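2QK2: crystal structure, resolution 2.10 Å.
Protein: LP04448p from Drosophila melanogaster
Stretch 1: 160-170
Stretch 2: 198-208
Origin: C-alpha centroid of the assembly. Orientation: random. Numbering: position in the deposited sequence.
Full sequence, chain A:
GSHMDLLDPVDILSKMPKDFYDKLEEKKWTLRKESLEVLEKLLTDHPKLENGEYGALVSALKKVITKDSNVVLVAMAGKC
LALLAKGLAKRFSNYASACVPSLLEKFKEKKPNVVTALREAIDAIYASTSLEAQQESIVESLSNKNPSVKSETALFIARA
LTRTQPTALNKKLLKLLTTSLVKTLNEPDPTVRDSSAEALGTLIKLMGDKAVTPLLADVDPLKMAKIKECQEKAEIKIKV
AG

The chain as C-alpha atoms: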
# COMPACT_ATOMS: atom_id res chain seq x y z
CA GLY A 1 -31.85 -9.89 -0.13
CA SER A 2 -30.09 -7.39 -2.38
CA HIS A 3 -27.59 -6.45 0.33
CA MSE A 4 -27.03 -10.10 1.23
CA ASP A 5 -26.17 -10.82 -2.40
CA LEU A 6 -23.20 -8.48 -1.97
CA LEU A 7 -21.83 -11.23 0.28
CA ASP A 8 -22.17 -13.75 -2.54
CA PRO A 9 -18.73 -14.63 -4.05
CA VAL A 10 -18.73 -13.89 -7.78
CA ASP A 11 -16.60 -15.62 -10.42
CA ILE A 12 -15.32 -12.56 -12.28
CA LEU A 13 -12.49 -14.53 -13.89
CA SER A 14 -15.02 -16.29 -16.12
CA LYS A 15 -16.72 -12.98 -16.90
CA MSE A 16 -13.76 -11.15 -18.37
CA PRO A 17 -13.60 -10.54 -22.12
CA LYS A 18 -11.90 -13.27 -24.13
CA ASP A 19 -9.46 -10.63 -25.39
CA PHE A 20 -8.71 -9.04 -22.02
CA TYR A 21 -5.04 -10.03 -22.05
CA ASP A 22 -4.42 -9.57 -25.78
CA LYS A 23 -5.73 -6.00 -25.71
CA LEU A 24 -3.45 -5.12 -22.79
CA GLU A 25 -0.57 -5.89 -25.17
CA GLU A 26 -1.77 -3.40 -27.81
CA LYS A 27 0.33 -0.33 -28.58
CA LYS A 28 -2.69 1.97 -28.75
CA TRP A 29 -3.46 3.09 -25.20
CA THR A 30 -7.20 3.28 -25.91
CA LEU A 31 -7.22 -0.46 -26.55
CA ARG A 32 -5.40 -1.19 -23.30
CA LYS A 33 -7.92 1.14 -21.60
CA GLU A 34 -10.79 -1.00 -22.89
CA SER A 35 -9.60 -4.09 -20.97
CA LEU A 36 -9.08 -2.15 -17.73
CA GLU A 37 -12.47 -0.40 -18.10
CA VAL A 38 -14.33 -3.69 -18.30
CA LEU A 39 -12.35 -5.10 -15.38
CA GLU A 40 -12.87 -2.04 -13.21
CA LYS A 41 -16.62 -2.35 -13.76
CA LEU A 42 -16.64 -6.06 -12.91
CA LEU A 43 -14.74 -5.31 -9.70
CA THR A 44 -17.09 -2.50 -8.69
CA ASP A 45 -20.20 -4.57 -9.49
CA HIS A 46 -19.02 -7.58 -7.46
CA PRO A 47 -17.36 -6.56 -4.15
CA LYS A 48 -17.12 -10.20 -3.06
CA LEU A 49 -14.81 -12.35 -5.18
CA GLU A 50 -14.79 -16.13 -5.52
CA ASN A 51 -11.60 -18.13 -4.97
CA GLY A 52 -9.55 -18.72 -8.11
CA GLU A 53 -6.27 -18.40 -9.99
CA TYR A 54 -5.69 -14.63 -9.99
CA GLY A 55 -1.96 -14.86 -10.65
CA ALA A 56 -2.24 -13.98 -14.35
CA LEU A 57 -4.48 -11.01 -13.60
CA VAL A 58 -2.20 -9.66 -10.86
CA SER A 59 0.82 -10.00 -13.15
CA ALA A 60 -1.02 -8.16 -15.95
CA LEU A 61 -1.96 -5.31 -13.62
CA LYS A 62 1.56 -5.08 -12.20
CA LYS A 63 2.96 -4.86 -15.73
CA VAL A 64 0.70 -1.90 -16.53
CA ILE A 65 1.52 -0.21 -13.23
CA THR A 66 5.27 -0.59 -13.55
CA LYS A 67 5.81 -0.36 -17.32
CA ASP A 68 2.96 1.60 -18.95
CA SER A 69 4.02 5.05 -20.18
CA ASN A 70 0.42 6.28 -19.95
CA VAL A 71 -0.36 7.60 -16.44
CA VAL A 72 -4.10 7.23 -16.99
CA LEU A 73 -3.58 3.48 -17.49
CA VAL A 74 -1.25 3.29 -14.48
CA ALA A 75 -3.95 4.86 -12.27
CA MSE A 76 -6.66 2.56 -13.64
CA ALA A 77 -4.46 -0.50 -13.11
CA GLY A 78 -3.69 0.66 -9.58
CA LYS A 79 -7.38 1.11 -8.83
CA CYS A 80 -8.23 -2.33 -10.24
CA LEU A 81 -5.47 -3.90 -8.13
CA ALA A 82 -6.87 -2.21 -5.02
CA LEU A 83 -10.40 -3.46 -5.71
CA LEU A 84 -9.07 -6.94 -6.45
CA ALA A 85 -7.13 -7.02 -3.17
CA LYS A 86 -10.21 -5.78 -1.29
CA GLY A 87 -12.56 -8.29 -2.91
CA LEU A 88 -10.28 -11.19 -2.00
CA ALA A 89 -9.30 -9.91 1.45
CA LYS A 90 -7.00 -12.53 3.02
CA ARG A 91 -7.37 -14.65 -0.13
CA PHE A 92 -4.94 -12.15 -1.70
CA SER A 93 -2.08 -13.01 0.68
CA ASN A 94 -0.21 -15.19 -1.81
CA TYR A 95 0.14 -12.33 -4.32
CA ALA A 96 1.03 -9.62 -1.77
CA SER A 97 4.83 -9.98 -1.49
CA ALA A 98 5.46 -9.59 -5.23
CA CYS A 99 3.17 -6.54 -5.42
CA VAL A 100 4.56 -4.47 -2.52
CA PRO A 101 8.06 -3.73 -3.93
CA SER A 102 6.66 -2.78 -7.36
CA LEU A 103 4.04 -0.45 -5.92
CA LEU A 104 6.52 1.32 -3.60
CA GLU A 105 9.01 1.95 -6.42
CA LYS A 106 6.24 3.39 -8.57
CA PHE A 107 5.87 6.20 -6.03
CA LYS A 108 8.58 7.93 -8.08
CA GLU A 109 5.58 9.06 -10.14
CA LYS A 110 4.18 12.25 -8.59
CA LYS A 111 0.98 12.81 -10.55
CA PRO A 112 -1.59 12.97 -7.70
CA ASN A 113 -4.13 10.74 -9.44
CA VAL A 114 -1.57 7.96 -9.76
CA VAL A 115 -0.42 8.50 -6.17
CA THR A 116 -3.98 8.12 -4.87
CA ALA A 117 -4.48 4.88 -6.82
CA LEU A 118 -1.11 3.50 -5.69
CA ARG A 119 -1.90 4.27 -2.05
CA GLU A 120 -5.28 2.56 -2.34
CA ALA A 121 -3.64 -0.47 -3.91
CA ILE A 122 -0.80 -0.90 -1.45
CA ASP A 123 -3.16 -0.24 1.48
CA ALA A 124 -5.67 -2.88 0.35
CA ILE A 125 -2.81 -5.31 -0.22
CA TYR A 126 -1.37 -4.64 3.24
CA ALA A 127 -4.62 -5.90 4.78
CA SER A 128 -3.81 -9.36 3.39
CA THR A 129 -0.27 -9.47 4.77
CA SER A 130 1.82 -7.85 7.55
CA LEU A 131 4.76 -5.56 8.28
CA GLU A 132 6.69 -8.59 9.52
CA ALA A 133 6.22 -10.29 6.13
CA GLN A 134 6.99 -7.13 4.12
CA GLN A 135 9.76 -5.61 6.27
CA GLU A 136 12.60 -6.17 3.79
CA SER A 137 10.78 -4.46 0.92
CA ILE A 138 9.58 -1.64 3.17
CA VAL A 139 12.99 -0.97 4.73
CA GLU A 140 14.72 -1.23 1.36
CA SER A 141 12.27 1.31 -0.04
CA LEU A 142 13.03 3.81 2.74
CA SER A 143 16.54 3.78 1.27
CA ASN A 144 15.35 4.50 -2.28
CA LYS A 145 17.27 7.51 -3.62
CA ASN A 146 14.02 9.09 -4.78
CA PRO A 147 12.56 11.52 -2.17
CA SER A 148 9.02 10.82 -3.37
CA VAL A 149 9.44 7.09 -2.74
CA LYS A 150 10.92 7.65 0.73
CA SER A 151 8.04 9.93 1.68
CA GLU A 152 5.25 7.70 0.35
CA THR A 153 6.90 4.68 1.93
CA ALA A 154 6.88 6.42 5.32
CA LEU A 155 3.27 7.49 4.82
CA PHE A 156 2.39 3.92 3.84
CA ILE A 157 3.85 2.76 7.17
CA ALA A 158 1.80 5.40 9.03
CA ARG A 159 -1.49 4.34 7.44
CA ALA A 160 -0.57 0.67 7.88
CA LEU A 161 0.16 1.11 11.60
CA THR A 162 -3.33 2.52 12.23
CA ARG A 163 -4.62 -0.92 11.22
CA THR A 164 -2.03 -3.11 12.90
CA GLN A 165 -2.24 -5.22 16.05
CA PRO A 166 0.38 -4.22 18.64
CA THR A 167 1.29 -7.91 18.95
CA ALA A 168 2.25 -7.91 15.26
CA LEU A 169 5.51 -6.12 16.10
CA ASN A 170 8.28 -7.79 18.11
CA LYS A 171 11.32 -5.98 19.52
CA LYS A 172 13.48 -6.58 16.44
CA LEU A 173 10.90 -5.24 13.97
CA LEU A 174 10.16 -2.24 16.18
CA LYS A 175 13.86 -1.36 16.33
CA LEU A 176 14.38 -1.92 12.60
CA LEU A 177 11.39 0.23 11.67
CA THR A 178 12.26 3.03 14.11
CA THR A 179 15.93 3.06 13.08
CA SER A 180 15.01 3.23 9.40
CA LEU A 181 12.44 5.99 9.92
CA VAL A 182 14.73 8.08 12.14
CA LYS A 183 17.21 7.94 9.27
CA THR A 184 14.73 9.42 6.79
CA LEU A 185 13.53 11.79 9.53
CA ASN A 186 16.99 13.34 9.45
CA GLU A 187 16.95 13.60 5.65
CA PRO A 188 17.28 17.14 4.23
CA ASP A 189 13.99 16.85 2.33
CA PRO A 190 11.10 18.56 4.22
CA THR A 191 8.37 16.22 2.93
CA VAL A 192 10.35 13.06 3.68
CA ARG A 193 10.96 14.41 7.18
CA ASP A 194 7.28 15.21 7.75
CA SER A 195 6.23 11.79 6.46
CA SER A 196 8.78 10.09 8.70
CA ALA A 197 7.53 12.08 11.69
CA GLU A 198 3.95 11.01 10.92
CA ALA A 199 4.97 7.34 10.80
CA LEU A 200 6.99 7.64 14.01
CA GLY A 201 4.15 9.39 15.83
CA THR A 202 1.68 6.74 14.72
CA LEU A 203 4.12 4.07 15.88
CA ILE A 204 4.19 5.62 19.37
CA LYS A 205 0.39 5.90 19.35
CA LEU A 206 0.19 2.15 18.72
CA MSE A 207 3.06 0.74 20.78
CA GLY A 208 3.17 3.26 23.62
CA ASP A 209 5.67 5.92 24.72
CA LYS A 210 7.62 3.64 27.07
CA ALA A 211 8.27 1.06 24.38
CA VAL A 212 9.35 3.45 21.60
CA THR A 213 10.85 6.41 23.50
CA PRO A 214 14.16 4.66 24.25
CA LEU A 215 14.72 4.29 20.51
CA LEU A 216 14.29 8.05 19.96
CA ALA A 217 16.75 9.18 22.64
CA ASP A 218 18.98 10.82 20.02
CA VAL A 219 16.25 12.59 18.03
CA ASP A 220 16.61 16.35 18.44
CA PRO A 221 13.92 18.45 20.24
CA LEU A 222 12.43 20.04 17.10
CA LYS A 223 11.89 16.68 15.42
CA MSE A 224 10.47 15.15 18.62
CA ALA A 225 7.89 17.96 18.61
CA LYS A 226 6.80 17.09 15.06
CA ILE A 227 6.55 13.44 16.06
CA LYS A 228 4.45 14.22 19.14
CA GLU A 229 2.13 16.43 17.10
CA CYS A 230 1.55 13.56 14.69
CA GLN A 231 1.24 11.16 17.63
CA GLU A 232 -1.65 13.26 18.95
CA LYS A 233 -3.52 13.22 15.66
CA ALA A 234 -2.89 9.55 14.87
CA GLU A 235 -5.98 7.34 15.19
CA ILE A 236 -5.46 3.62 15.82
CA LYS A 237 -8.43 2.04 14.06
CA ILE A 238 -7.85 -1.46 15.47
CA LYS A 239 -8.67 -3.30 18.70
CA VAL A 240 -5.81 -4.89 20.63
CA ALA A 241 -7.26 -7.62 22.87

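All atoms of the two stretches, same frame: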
# COMPACT_ATOMS: atom_id res chain seq x y z
N ALA A 160 -0.58 2.09 7.52
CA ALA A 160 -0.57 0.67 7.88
C ALA A 160 -0.67 0.46 9.40
O ALA A 160 -1.45 -0.37 9.88
CB ALA A 160 0.70 -0.00 7.34
N LEU A 161 0.13 1.22 10.14
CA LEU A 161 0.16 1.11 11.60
C LEU A 161 -1.20 1.37 12.26
O LEU A 161 -1.50 0.76 13.29
CB LEU A 161 1.22 2.06 12.17
CG LEU A 161 2.67 1.64 11.89
CD1 LEU A 161 3.64 2.75 12.30
CD2 LEU A 161 2.99 0.35 12.65
N THR A 162 -2.01 2.23 11.66
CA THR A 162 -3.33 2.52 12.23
C THR A 162 -4.24 1.30 12.14
O THR A 162 -5.31 1.27 12.75
CB THR A 162 -4.04 3.68 11.51
OG1 THR A 162 -4.32 3.30 10.16
CG2 THR A 162 -3.17 4.94 11.51
N ARG A 163 -3.82 0.29 11.38
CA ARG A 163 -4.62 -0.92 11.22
C ARG A 163 -3.79 -2.15 11.55
O ARG A 163 -3.96 -3.22 10.95
CB ARG A 163 -5.13 -1.03 9.78
CG ARG A 163 -6.00 0.13 9.35
CD ARG A 163 -6.33 0.05 7.87
NE ARG A 163 -6.93 1.28 7.38
CZ ARG A 163 -8.16 1.69 7.69
NH1 ARG A 163 -8.93 0.95 8.48
NH2 ARG A 163 -8.61 2.84 7.21
N THR A 164 -2.89 -2.01 12.51
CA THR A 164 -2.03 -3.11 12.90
C THR A 164 -2.18 -3.47 14.38
O THR A 164 -2.34 -2.59 15.22
CB THR A 164 -0.55 -2.77 12.61
OG1 THR A 164 -0.41 -2.40 11.23
CG2 THR A 164 0.35 -3.96 12.90
N GLN A 165 -2.14 -4.76 14.68
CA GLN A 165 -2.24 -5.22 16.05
C GLN A 165 -0.89 -4.99 16.72
O GLN A 165 0.16 -5.29 16.15
CB GLN A 165 -2.57 -6.72 16.10
CG GLN A 165 -4.01 -7.07 15.76
CD GLN A 165 -4.99 -6.42 16.71
OE1 GLN A 165 -4.81 -6.45 17.93
NE2 GLN A 165 -6.05 -5.85 16.16
N PRO A 166 -0.89 -4.46 17.95
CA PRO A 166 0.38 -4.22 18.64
C PRO A 166 1.23 -5.49 18.71
O PRO A 166 2.45 -5.43 18.59
CB PRO A 166 -0.06 -3.74 20.02
CG PRO A 166 -1.34 -3.00 19.71
CD PRO A 166 -2.02 -3.95 18.75
N THR A 167 0.57 -6.63 18.87
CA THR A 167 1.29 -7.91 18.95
C THR A 167 1.93 -8.34 17.63
O THR A 167 2.64 -9.35 17.58
CB THR A 167 0.37 -9.05 19.45
OG1 THR A 167 -0.76 -9.18 18.57
CG2 THR A 167 -0.11 -8.76 20.86
N ALA A 168 1.68 -7.58 16.56
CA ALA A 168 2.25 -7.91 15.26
C ALA A 168 3.70 -7.43 15.14
O ALA A 168 4.40 -7.77 14.19
CB ALA A 168 1.41 -7.29 14.15
N LEU A 169 4.15 -6.63 16.11
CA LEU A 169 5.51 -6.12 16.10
C LEU A 169 6.36 -6.59 17.28
O LEU A 169 6.06 -6.27 18.43
CB LEU A 169 5.52 -4.59 16.09
CG LEU A 169 5.04 -3.83 14.86
CD1 LEU A 169 3.53 -3.86 14.78
CD2 LEU A 169 5.52 -2.38 14.94
N ASN A 170 7.41 -7.36 17.02
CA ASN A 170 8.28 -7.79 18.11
C ASN A 170 9.37 -6.73 18.26
O ASN A 170 9.42 -5.76 17.51
CB ASN A 170 8.88 -9.18 17.86
CG ASN A 170 9.59 -9.30 16.52
OD1 ASN A 170 10.39 -8.45 16.14
ND2 ASN A 170 9.31 -10.39 15.81
N GLU A 198 5.32 11.53 10.83
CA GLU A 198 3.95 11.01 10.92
C GLU A 198 3.96 9.51 11.22
O GLU A 198 3.16 9.03 12.03
CB GLU A 198 3.19 11.27 9.62
CG GLU A 198 1.69 11.03 9.76
CD GLU A 198 0.91 11.49 8.54
OE1 GLU A 198 1.36 12.42 7.85
OE2 GLU A 198 -0.18 10.93 8.29
N ALA A 199 4.87 8.78 10.59
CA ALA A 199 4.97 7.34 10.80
C ALA A 199 5.44 7.05 12.22
O ALA A 199 4.92 6.16 12.90
CB ALA A 199 5.95 6.74 9.79
N LEU A 200 6.44 7.81 12.67
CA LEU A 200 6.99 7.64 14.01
C LEU A 200 5.93 7.94 15.08
O LEU A 200 5.81 7.22 16.07
CB LEU A 200 8.20 8.55 14.21
CG LEU A 200 9.63 8.01 14.14
CD1 LEU A 200 9.66 6.52 13.85
CD2 LEU A 200 10.40 8.80 13.11
N GLY A 201 5.18 9.02 14.87
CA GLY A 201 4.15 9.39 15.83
C GLY A 201 3.07 8.33 15.90
O GLY A 201 2.55 8.02 16.98
N THR A 202 2.71 7.77 14.75
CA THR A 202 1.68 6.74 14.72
C THR A 202 2.21 5.50 15.44
O THR A 202 1.48 4.83 16.16
CB THR A 202 1.29 6.39 13.26
OG1 THR A 202 0.93 7.60 12.58
CG2 THR A 202 0.11 5.43 13.24
N LEU A 203 3.50 5.22 15.24
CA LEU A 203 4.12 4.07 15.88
C LEU A 203 4.04 4.18 17.41
O LEU A 203 3.80 3.19 18.09
CB LEU A 203 5.58 3.94 15.46
CG LEU A 203 6.33 2.75 16.07
CD1 LEU A 203 5.68 1.44 15.62
CD2 LEU A 203 7.79 2.79 15.64
N ILE A 204 4.25 5.39 17.93
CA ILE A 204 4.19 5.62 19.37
C ILE A 204 2.74 5.47 19.84
O ILE A 204 2.47 4.88 20.90
CB ILE A 204 4.69 7.03 19.76
CG1 ILE A 204 6.16 7.21 19.35
CG2 ILE A 204 4.55 7.24 21.26
CD1 ILE A 204 6.72 8.58 19.68
N LYS A 205 1.82 6.00 19.05
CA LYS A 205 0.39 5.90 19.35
C LYS A 205 -0.01 4.44 19.53
O LYS A 205 -0.77 4.10 20.43
CB LYS A 205 -0.43 6.51 18.21
CG LYS A 205 -1.40 7.59 18.65
CD LYS A 205 -2.47 7.05 19.58
CE LYS A 205 -3.16 8.19 20.33
NZ LYS A 205 -3.54 9.35 19.45
N LEU A 206 0.52 3.57 18.67
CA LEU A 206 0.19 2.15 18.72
C LEU A 206 0.95 1.33 19.76
O LEU A 206 0.35 0.51 20.46
CB LEU A 206 0.41 1.51 17.35
CG LEU A 206 0.13 -0.00 17.24
CD1 LEU A 206 -1.37 -0.24 17.25
CD2 LEU A 206 0.73 -0.56 15.96
N MSE A 207 2.25 1.53 19.86
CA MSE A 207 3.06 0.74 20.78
C MSE A 207 3.27 1.34 22.17
O MSE A 207 3.68 0.63 23.08
CB MSE A 207 4.43 0.45 20.15
CG MSE A 207 4.37 -0.22 18.78
SE MSE A 207 3.38 -1.90 18.77
CE MSE A 207 4.71 -3.04 19.59
N GLY A 208 2.99 2.63 22.32
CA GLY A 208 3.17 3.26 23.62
C GLY A 208 4.50 3.99 23.77
O GLY A 208 5.52 3.55 23.24

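Packing of stretch 1 (160-170) against the helix of stretch 2 (198-207) is largely apolar, with some methyls set against backbone carbonyl oxygens; no hydrogen bond crosses, and 475 Å² is buried, both sides summed. Ala-160 makes no contact, but its carbonyl O accepts the hydrogen bond from Thr-164 OG1 (2.7 Å) as well as one from the backbone N of Arg-163 (2.9 Å). Leu-161 is a knob in a hole formed by Ala-199, Thr-202, Leu-203 and Leu-206: its CD1 lies 3.9 Å from Leu-203 CB, its CB 3.7 Å from Thr-202 CG2, and its CD2 4.1 Å from Leu-206 CD2. Thr-202 OG1 donates to Glu-198 O (2.7 Å), while its methyl CG2 faces Leu-161. That methyl also meets Thr-162 CG2 at 3.7 Å, although the CA-to-CB bond of Thr-162 points away. Arg-163 turns outward. Leu-206 then bridges to the loop, its CD1 3.3 Å from Thr-164 O and 3.7 Å from Pro-166 CG. Pro-166 opens a 3-10 segment and also rests on selenomethionine Met-207, with CB 4.1 Å from SE. Thr-167 and Ala-168 stand clear. Leu-169 returns toward the helix, placing CD2 3.9 Å from Leu-203 CD1 and CB 3.9 Å from Met-207 CE, so the end of Met-207 reaches both Pro-166 and Leu-169. Asn-170 leaves the contact and caps the following helix.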